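Transcriptional regulator (GntR family) (Enterococcus faecalis, PDB 3DDV) probably regulates transcription as a GntR-family factor, this portion being its UTRA domain, a type of module that senses small-molecule effectors. Local coordinates at residues 45-50 with 103-108; 78-83 with 119-124; 111-116 with 132-137. All coordinates share one frame; numbering follows the deposited sequence.

Contact 1 of 3, residues 45-50 with 103-108; sequences DIPICF and YLEIKR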
loop_
_atom_site.group_PDB
_atom_site.type_symbol
_atom_site.label_atom_id
_atom_site.label_comp_id
_atom_site.label_asym_id
_atom_site.label_seq_id
_atom_site.Cartn_x
_atom_site.Cartn_y
_atom_site.Cartn_z
ATOM N N ASP B 45 -34.274 9.392 -16.103
ATOM C CA ASP B 45 -33.947 9.919 -17.435
ATOM C C ASP B 45 -32.597 10.593 -17.664
ATOM O O ASP B 45 -32.368 11.186 -18.728
ATOM C CB ASP B 45 -35.078 10.795 -17.955
ATOM C CG ASP B 45 -35.926 10.053 -18.991
ATOM O OD1 ASP B 45 -35.347 9.597 -20.048
ATOM O OD2 ASP B 45 -37.160 9.901 -18.718
ATOM N N ILE B 46 -31.688 10.458 -16.711
ATOM C CA ILE B 46 -30.330 10.906 -16.930
ATOM C C ILE B 46 -29.472 9.644 -17.106
ATOM O O ILE B 46 -29.608 8.678 -16.342
ATOM C CB ILE B 46 -29.837 11.768 -15.770
ATOM C CG1 ILE B 46 -30.976 12.723 -15.295
ATOM C CG2 ILE B 46 -28.522 12.478 -16.162
ATOM C CD1 ILE B 46 -30.613 13.645 -14.083
ATOM N N PRO B 47 -28.627 9.624 -18.148
ATOM C CA PRO B 47 -27.769 8.471 -18.370
ATOM C C PRO B 47 -26.744 8.313 -17.266
ATOM O O PRO B 47 -26.037 9.235 -16.980
ATOM C CB PRO B 47 -27.052 8.780 -19.695
ATOM C CG PRO B 47 -27.350 10.155 -20.033
ATOM C CD PRO B 47 -28.467 10.661 -19.181
ATOM N N ILE B 48 -26.663 7.123 -16.689
ATOM C CA ILE B 48 -25.673 6.797 -15.682
ATOM C C ILE B 48 -24.441 6.177 -16.340
ATOM O O ILE B 48 -23.332 6.385 -15.885
ATOM C CB ILE B 48 -26.228 5.781 -14.666
ATOM C CG1 ILE B 48 -27.575 6.243 -14.093
ATOM C CG2 ILE B 48 -25.284 5.629 -13.519
ATOM C CD1 ILE B 48 -27.549 7.652 -13.392
ATOM N N CYS B 49 -24.614 5.406 -17.406
ATOM C CA CYS B 49 -23.530 4.551 -17.857
ATOM C C CYS B 49 -23.650 4.024 -19.280
ATOM O O CYS B 49 -24.710 3.909 -19.861
ATOM C CB CYS B 49 -23.386 3.382 -16.872
ATOM S SG CYS B 49 -24.664 2.143 -16.953
ATOM N N PHE B 50 -22.512 3.713 -19.842
ATOM C CA PHE B 50 -22.412 3.139 -21.182
ATOM C C PHE B 50 -21.620 1.861 -21.063
ATOM O O PHE B 50 -20.517 1.843 -20.478
ATOM C CB PHE B 50 -21.647 4.090 -22.072
ATOM C CG PHE B 50 -21.402 3.564 -23.428
ATOM C CD1 PHE B 50 -22.318 3.772 -24.426
ATOM C CD2 PHE B 50 -20.256 2.879 -23.715
ATOM C CE1 PHE B 50 -22.109 3.304 -25.684
ATOM C CE2 PHE B 50 -20.058 2.399 -24.959
ATOM C CZ PHE B 50 -20.987 2.617 -25.950
ATOM N N TYR B 103 -22.786 10.408 -25.548
ATOM C CA TYR B 103 -23.697 9.368 -25.019
ATOM C C TYR B 103 -24.146 9.587 -23.578
ATOM O O TYR B 103 -25.278 9.294 -23.213
ATOM C CB TYR B 103 -23.032 7.999 -25.034
ATOM C CG TYR B 103 -22.792 7.372 -26.374
ATOM C CD1 TYR B 103 -23.749 7.434 -27.393
ATOM C CD2 TYR B 103 -21.630 6.633 -26.603
ATOM C CE1 TYR B 103 -23.527 6.829 -28.627
ATOM C CE2 TYR B 103 -21.403 6.036 -27.818
ATOM C CZ TYR B 103 -22.364 6.139 -28.813
ATOM O OH TYR B 103 -22.129 5.528 -29.987
ATOM N N LEU B 104 -23.239 10.027 -22.728
ATOM C CA LEU B 104 -23.589 10.172 -21.327
ATOM C C LEU B 104 -24.049 11.590 -21.007
ATOM O O LEU B 104 -24.437 11.880 -19.901
ATOM C CB LEU B 104 -22.419 9.727 -20.460
ATOM C CG LEU B 104 -22.190 8.214 -20.432
ATOM C CD1 LEU B 104 -20.982 7.896 -19.616
ATOM C CD2 LEU B 104 -23.364 7.516 -19.815
ATOM N N GLU B 105 -24.053 12.466 -22.003
ATOM C CA GLU B 105 -24.549 13.826 -21.807
ATOM C C GLU B 105 -23.720 14.485 -20.735
ATOM O O GLU B 105 -24.260 14.904 -19.719
ATOM C CB GLU B 105 -26.020 13.827 -21.386
ATOM C CG GLU B 105 -26.825 12.840 -22.157
ATOM C CD GLU B 105 -28.276 13.177 -22.234
ATOM O OE1 GLU B 105 -28.966 13.338 -21.208
ATOM O OE2 GLU B 105 -28.742 13.254 -23.361
ATOM N N ILE B 106 -22.407 14.520 -20.974
ATOM C CA ILE B 106 -21.441 15.201 -20.123
ATOM C C ILE B 106 -20.411 15.732 -21.096
ATOM O O ILE B 106 -20.634 15.617 -22.310
ATOM C CB ILE B 106 -20.828 14.243 -19.068
ATOM C CG1 ILE B 106 -20.035 13.114 -19.753
ATOM C CG2 ILE B 106 -21.936 13.688 -18.154
ATOM C CD1 ILE B 106 -19.634 12.006 -18.820
ATOM N N LYS B 107 -19.296 16.280 -20.585
ATOM C CA LYS B 107 -18.263 16.945 -21.430
ATOM C C LYS B 107 -17.009 16.096 -21.646
ATOM O O LYS B 107 -16.614 15.406 -20.711
ATOM C CB LYS B 107 -17.834 18.266 -20.761
ATOM C CG LYS B 107 -19.020 19.156 -20.257
ATOM C CD LYS B 107 -18.753 20.719 -20.404
ATOM C CE LYS B 107 -20.076 21.582 -20.433
ATOM N NZ LYS B 107 -20.617 21.926 -19.076
ATOM N N ARG B 108 -16.372 16.168 -22.834
ATOM C CA ARG B 108 -15.024 15.576 -23.055
ATOM C C ARG B 108 -14.258 15.996 -21.787
ATOM O O ARG B 108 -14.496 17.083 -21.253
ATOM C CB ARG B 108 -14.320 16.016 -24.423
ATOM C CG ARG B 108 -12.877 15.342 -24.851
ATOM C CD ARG B 108 -12.677 14.760 -26.405
ATOM N NE ARG B 108 -11.667 13.618 -26.562
ATOM C CZ ARG B 108 -11.632 12.631 -27.512
ATOM N NH1 ARG B 108 -12.510 12.553 -28.467
ATOM N NH2 ARG B 108 -10.701 11.680 -27.523
#

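Contact 2 of 3, residues 78-83 with 119-124; sequences AKSGHK and SYFENG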
loop_
_atom_site.group_PDB
_atom_site.type_symbol
_atom_site.label_atom_id
_atom_site.label_comp_id
_atom_site.label_asym_id
_atom_site.label_seq_id
_atom_site.Cartn_x
_atom_site.Cartn_y
_atom_site.Cartn_z
ATOM N N ALA B 78 -31.542 -20.445 -16.927
ATOM C CA ALA B 78 -32.740 -21.187 -17.371
ATOM C C ALA B 78 -32.485 -22.129 -18.571
ATOM O O ALA B 78 -33.189 -23.109 -18.715
ATOM C CB ALA B 78 -33.921 -20.242 -17.681
ATOM N N LYS B 79 -31.501 -21.851 -19.423
ATOM C CA LYS B 79 -31.387 -22.586 -20.684
ATOM C C LYS B 79 -30.100 -23.360 -20.892
ATOM O O LYS B 79 -30.156 -24.520 -21.288
ATOM C CB LYS B 79 -31.589 -21.657 -21.885
ATOM C CG LYS B 79 -32.950 -20.962 -21.915
ATOM C CD LYS B 79 -33.599 -20.992 -23.319
ATOM C CE LYS B 79 -34.740 -19.975 -23.449
ATOM N NZ LYS B 79 -35.670 -20.311 -24.559
ATOM N N SER B 80 -28.945 -22.733 -20.649
ATOM C CA SER B 80 -27.682 -23.236 -21.240
ATOM C C SER B 80 -27.227 -24.570 -20.663
ATOM O O SER B 80 -26.361 -25.251 -21.262
ATOM C CB SER B 80 -26.574 -22.204 -21.086
ATOM O OG SER B 80 -26.569 -21.722 -19.773
ATOM N N GLY B 81 -27.835 -24.938 -19.522
ATOM C CA GLY B 81 -27.378 -26.056 -18.717
ATOM C C GLY B 81 -25.950 -25.733 -18.317
ATOM O O GLY B 81 -25.001 -26.373 -18.774
ATOM N N HIS B 82 -25.800 -24.671 -17.540
ATOM C CA HIS B 82 -24.526 -24.264 -16.966
ATOM C C HIS B 82 -24.892 -23.317 -15.847
ATOM O O HIS B 82 -25.983 -22.732 -15.829
ATOM C CB HIS B 82 -23.658 -23.474 -17.934
ATOM C CG HIS B 82 -22.963 -24.291 -18.970
ATOM N ND1 HIS B 82 -23.140 -24.073 -20.322
ATOM C CD2 HIS B 82 -22.061 -25.293 -18.862
ATOM C CE1 HIS B 82 -22.392 -24.924 -21.003
ATOM N NE2 HIS B 82 -21.725 -25.671 -20.140
ATOM N N LYS B 83 -23.958 -23.149 -14.928
ATOM C CA LYS B 83 -24.151 -22.211 -13.845
ATOM C C LYS B 83 -23.155 -21.075 -13.959
ATOM O O LYS B 83 -21.986 -21.274 -14.305
ATOM C CB LYS B 83 -24.021 -22.916 -12.486
ATOM C CG LYS B 83 -25.134 -23.932 -12.198
ATOM C CD LYS B 83 -26.523 -23.253 -12.070
ATOM C CE LYS B 83 -27.642 -24.241 -11.759
ATOM N NZ LYS B 83 -28.325 -23.775 -10.509
ATOM N N SER B 119 -16.731 -12.755 -16.915
ATOM C CA SER B 119 -17.519 -13.648 -16.098
ATOM C C SER B 119 -17.432 -15.026 -16.687
ATOM O O SER B 119 -17.340 -15.196 -17.915
ATOM C CB SER B 119 -18.990 -13.242 -16.080
ATOM O OG SER B 119 -19.144 -11.920 -15.621
ATOM N N TYR B 120 -17.497 -16.020 -15.811
ATOM C CA TYR B 120 -17.233 -17.391 -16.208
ATOM C C TYR B 120 -18.330 -18.350 -15.774
ATOM O O TYR B 120 -19.017 -18.122 -14.781
ATOM C CB TYR B 120 -15.919 -17.849 -15.573
ATOM C CG TYR B 120 -14.745 -16.994 -15.898
ATOM C CD1 TYR B 120 -13.867 -17.354 -16.904
ATOM C CD2 TYR B 120 -14.509 -15.832 -15.203
ATOM C CE1 TYR B 120 -12.765 -16.570 -17.211
ATOM C CE2 TYR B 120 -13.427 -15.031 -15.509
ATOM C CZ TYR B 120 -12.560 -15.409 -16.505
ATOM O OH TYR B 120 -11.490 -14.614 -16.804
ATOM N N PHE B 121 -18.462 -19.464 -16.479
ATOM C CA PHE B 121 -19.280 -20.536 -15.946
ATOM C C PHE B 121 -18.545 -21.257 -14.799
ATOM O O PHE B 121 -17.293 -21.258 -14.725
ATOM C CB PHE B 121 -19.692 -21.522 -17.051
ATOM C CG PHE B 121 -20.719 -20.962 -17.993
ATOM C CD1 PHE B 121 -21.770 -20.162 -17.520
ATOM C CD2 PHE B 121 -20.651 -21.223 -19.344
ATOM C CE1 PHE B 121 -22.748 -19.649 -18.393
ATOM C CE2 PHE B 121 -21.610 -20.714 -20.221
ATOM C CZ PHE B 121 -22.662 -19.933 -19.747
ATOM N N GLU B 122 -19.325 -21.892 -13.925
ATOM C CA GLU B 122 -18.759 -22.795 -12.930
ATOM C C GLU B 122 -17.767 -23.746 -13.562
ATOM O O GLU B 122 -16.899 -24.217 -12.875
ATOM C CB GLU B 122 -19.843 -23.553 -12.161
ATOM C CG GLU B 122 -20.647 -22.588 -11.290
ATOM C CD GLU B 122 -21.529 -23.255 -10.249
ATOM O OE1 GLU B 122 -21.907 -24.432 -10.473
ATOM O OE2 GLU B 122 -21.860 -22.588 -9.233
ATOM N N ASN B 123 -17.844 -24.016 -14.863
ATOM C CA ASN B 123 -16.846 -24.893 -15.438
ATOM C C ASN B 123 -15.623 -24.185 -15.996
ATOM O O ASN B 123 -14.845 -24.798 -16.744
ATOM C CB ASN B 123 -17.478 -25.815 -16.475
ATOM C CG ASN B 123 -17.907 -25.093 -17.752
ATOM O OD1 ASN B 123 -17.264 -24.138 -18.220
ATOM N ND2 ASN B 123 -18.997 -25.584 -18.346
ATOM N N GLY B 124 -15.452 -22.901 -15.662
ATOM C CA GLY B 124 -14.271 -22.132 -16.135
ATOM C C GLY B 124 -14.358 -21.408 -17.481
ATOM O O GLY B 124 -13.471 -20.649 -17.822
HETATM O O HOH W 1 -20.934 -24.705 -15.626
#

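Contact 3 of 3, residues 111-116 with 132-137; sequences AILRVR and TQYAGS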
loop_
_atom_site.group_PDB
_atom_site.type_symbol
_atom_site.label_atom_id
_atom_site.label_comp_id
_atom_site.label_asym_id
_atom_site.label_seq_id
_atom_site.Cartn_x
_atom_site.Cartn_y
_atom_site.Cartn_z
ATOM N N ALA B 111 -14.986 12.953 -15.643
ATOM C CA ALA B 111 -14.425 11.817 -14.929
ATOM C C ALA B 111 -15.257 10.563 -15.059
ATOM O O ALA B 111 -16.439 10.556 -14.670
ATOM C CB ALA B 111 -14.309 12.171 -13.447
ATOM N N ILE B 112 -14.633 9.480 -15.522
ATOM C CA ILE B 112 -15.345 8.212 -15.754
ATOM C C ILE B 112 -14.811 7.122 -14.873
ATOM O O ILE B 112 -13.614 6.954 -14.756
ATOM C CB ILE B 112 -15.191 7.711 -17.203
ATOM C CG1 ILE B 112 -15.923 8.650 -18.195
ATOM C CG2 ILE B 112 -15.657 6.303 -17.282
ATOM C CD1 ILE B 112 -17.444 8.748 -18.016
ATOM N N LEU B 113 -15.715 6.390 -14.239
ATOM C CA LEU B 113 -15.319 5.216 -13.490
ATOM C C LEU B 113 -15.502 4.078 -14.457
ATOM O O LEU B 113 -16.619 3.842 -14.950
ATOM C CB LEU B 113 -16.195 4.974 -12.249
ATOM C CG LEU B 113 -15.714 3.719 -11.520
ATOM C CD1 LEU B 113 -14.493 4.107 -10.691
ATOM C CD2 LEU B 113 -16.753 3.081 -10.706
ATOM N N ARG B 114 -14.414 3.369 -14.713
ATOM C CA ARG B 114 -14.434 2.314 -15.693
ATOM C C ARG B 114 -14.339 0.997 -15.038
ATOM O O ARG B 114 -13.457 0.756 -14.246
ATOM C CB ARG B 114 -13.251 2.406 -16.613
ATOM C CG ARG B 114 -13.412 1.443 -17.785
ATOM C CD ARG B 114 -12.507 1.779 -18.914
ATOM N NE ARG B 114 -11.268 1.137 -18.626
ATOM C CZ ARG B 114 -10.080 1.604 -18.988
ATOM N NH1 ARG B 114 -10.000 2.743 -19.664
ATOM N NH2 ARG B 114 -8.962 0.934 -18.670
ATOM N N VAL B 115 -15.233 0.116 -15.413
ATOM C CA VAL B 115 -15.169 -1.245 -14.925
ATOM C C VAL B 115 -15.107 -2.159 -16.114
ATOM O O VAL B 115 -15.962 -2.106 -16.970
ATOM C CB VAL B 115 -16.412 -1.618 -14.089
ATOM C CG1 VAL B 115 -16.241 -3.016 -13.484
ATOM C CG2 VAL B 115 -16.606 -0.600 -13.056
ATOM N N ARG B 116 -14.097 -2.995 -16.151
ATOM C CA ARG B 116 -14.035 -4.047 -17.108
ATOM C C ARG B 116 -14.167 -5.345 -16.358
ATOM O O ARG B 116 -13.472 -5.577 -15.378
ATOM C CB ARG B 116 -12.673 -4.052 -17.781
ATOM C CG ARG B 116 -12.333 -2.827 -18.636
ATOM C CD ARG B 116 -11.345 -3.262 -19.605
ATOM N NE ARG B 116 -10.349 -2.281 -19.998
ATOM C CZ ARG B 116 -10.481 -1.469 -21.032
ATOM N NH1 ARG B 116 -11.629 -1.429 -21.772
ATOM N NH2 ARG B 116 -9.471 -0.663 -21.306
ATOM N N THR B 132 -17.677 -1.148 -18.905
ATOM C CA THR B 132 -18.644 -0.173 -18.570
ATOM C C THR B 132 -17.989 1.116 -18.151
ATOM O O THR B 132 -16.988 1.124 -17.458
ATOM C CB THR B 132 -19.472 -0.671 -17.471
ATOM O OG1 THR B 132 -20.132 -1.846 -17.910
ATOM C CG2 THR B 132 -20.475 0.377 -17.089
ATOM N N GLN B 133 -18.605 2.199 -18.570
ATOM C CA GLN B 133 -18.111 3.508 -18.314
ATOM C C GLN B 133 -19.246 4.322 -17.631
ATOM O O GLN B 133 -20.315 4.622 -18.248
ATOM C CB GLN B 133 -17.731 4.055 -19.673
ATOM C CG GLN B 133 -16.416 4.769 -19.699
ATOM C CD GLN B 133 -15.668 4.592 -20.945
ATOM O OE1 GLN B 133 -15.625 3.498 -21.494
ATOM N NE2 GLN B 133 -15.041 5.654 -21.405
ATOM N N TYR B 134 -19.061 4.608 -16.343
ATOM C CA TYR B 134 -20.055 5.347 -15.523
ATOM C C TYR B 134 -19.646 6.813 -15.415
ATOM O O TYR B 134 -18.458 7.118 -15.215
ATOM C CB TYR B 134 -20.073 4.821 -14.092
ATOM C CG TYR B 134 -20.419 3.376 -13.965
ATOM C CD1 TYR B 134 -21.730 2.967 -13.835
ATOM C CD2 TYR B 134 -19.434 2.429 -13.908
ATOM C CE1 TYR B 134 -22.042 1.637 -13.701
ATOM C CE2 TYR B 134 -19.729 1.133 -13.789
ATOM C CZ TYR B 134 -21.036 0.725 -13.693
ATOM O OH TYR B 134 -21.298 -0.613 -13.608
ATOM N N ALA B 135 -20.611 7.716 -15.549
ATOM C CA ALA B 135 -20.421 9.125 -15.182
ATOM C C ALA B 135 -20.056 9.230 -13.712
ATOM O O ALA B 135 -20.870 8.885 -12.877
ATOM C CB ALA B 135 -21.691 9.893 -15.417
ATOM N N GLY B 136 -18.858 9.736 -13.414
ATOM C CA GLY B 136 -18.306 9.725 -12.070
ATOM C C GLY B 136 -19.235 10.370 -11.064
ATOM O O GLY B 136 -19.553 9.785 -10.029
ATOM N N SER B 137 -19.711 11.551 -11.446
ATOM C CA SER B 137 -20.494 12.414 -10.600
ATOM C C SER B 137 -21.894 11.844 -10.327
ATOM O O SER B 137 -22.499 12.132 -9.315
ATOM C CB SER B 137 -20.637 13.745 -11.308
ATOM O OG SER B 137 -21.692 13.639 -12.252
#

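Contact 1 of 3, residues 45-50 with 103-108
The rings of F50 and Y103 lie almost parallel, with their planes 6° apart. They are slid so far past each other that they barely overlap, and their centroids are 4.9 Å apart. They meet obliquely, with F50 CE1 3.5 Å from Y103 CD2. F50 has CG anti to its backbone N (chi1 176°), and its CB points toward the helix end that carries Y103. L104 works differently. Its CD2 methyl reaches the strand backbone and sits 3.4 Å from C49 N. The same methyl touches P47 CB at 3.9 Å, so one methyl of L104 spans the proline and the I48-C49 peptide. The P47 ring also meets the carbonyl at the helix end, with its CG 3.4 Å from L104 O. E105 crosses P47 at about a right angle, and its OE1 lies 3.4 Å from P47 CD. No hydrogen bond joins the two segments, so the contact rests on packing. L104 O is instead hydrogen-bonded by R138. On the strand side, I48 and C49 both face R41 and form a classic beta bulge. This is a helix C-terminus, closed by a Schellman motif in which E105 has positive phi, packed against a bulged interior strand of the antiparallel UTRA sheet.

Contact 2 of 3, residues 78-83 with 119-124
H82 and F121 both have CG anti to their own carbonyl carbon, with chi1 at -77° and -72°. Both CB atoms point toward the opposite segment, and the two side chains cross at about a right angle. H82 CB sits over the centre of the F121 ring, 3.7 Å from its centroid, as a CH-pi contact. The imidazole continues over the same ring as an offset stack. The ring centroids are 4.6 Å apart and the planes differ by 16°. H82 ND1 approaches F121 CE2 at 3.7 Å. The F121 ring also stacks with F127 and touches L76 of helix 72-80. Next to the rings, E122 N gives a nearly straight hydrogen bond to K83 O at 2.8 Å. F121 CA adds a CA-H...O contact to K83 O at 3.2 Å. The side chains of K83 and E122 run side by side and point the same way. K83 CB lies 3.3 Å from E122 OE1, but the charged ends stay apart, with K83 NZ 6.5 Å from E122 OE1. The amide of N123 stands perpendicular to the imidazole, while its OD1 accepts a hydrogen bond from L125 N. One backbone bond and one aromatic pair therefore carry this surface contact. Opposite charges at K83 and E122 could add at most a loose attraction, since they form no salt bridge.

Contact 3 of 3, residues 111-116 with 132-137
T132 O takes the N-H of V115 at 2.9 Å and also receives a CA-H...O contact from R114 CA at 3.3 Å. Y134 O is held in the same way, by L113 N at 3.0 Å and by I112 CA. The return bonds run from T132 N to V115 O and from Y134 N to L113 O, both close to straight. G136 N adds a further bond to A111 O at 2.8 Å. L113 with Y134 and V115 with T132 are thus hydrogen-bonded pairs, and I112 with A135 and R114 with Q133 are non-hydrogen-bonded ones. On the face of L113, V115, T132 and Y134, the tyrosine side chain starts with CG beside its backbone N (chi1 -60°). Its ring meets the neighbouring strand at the edge. Y134 CD2 is 3.3 Å from L113 O, and Y134 CE2 is 3.6 Å from V115 CG2. T132 CG2 lies over one face of that ring, near the rim, and F139 stacks on the tyrosine as well. On the other face, I112 and Q133 both touch I100 of helix 98-104. L113 packs on L113 of the second subunit, whose S92 OG is hydrogen-bonded to G136 O. The pairing is that of an antiparallel beta hairpin within the UTRA sheet, here also reaching a subunit interface.

Contact 3 is buried, contact 1 partly buried, and contact 2 lies at the surface. Contacts 1 and 3 adjoin on the same side of the chain's centre. Strands 46-56 and 126-135 are neighbours in the sheet, and F50 O to Q133 N, at 2.7 Å, is a probable hydrogen bond between them. Contact 2 sits on the opposite side, about 28 Å from contact 3 between centres, yet both use strand 111-121. Their chemistry follows their place. Contact 3 depends on a row of backbone bonds, contact 1 on packing alone, and contact 2 on a single backbone bond beside stacked rings. Only contact 3 involves another subunit.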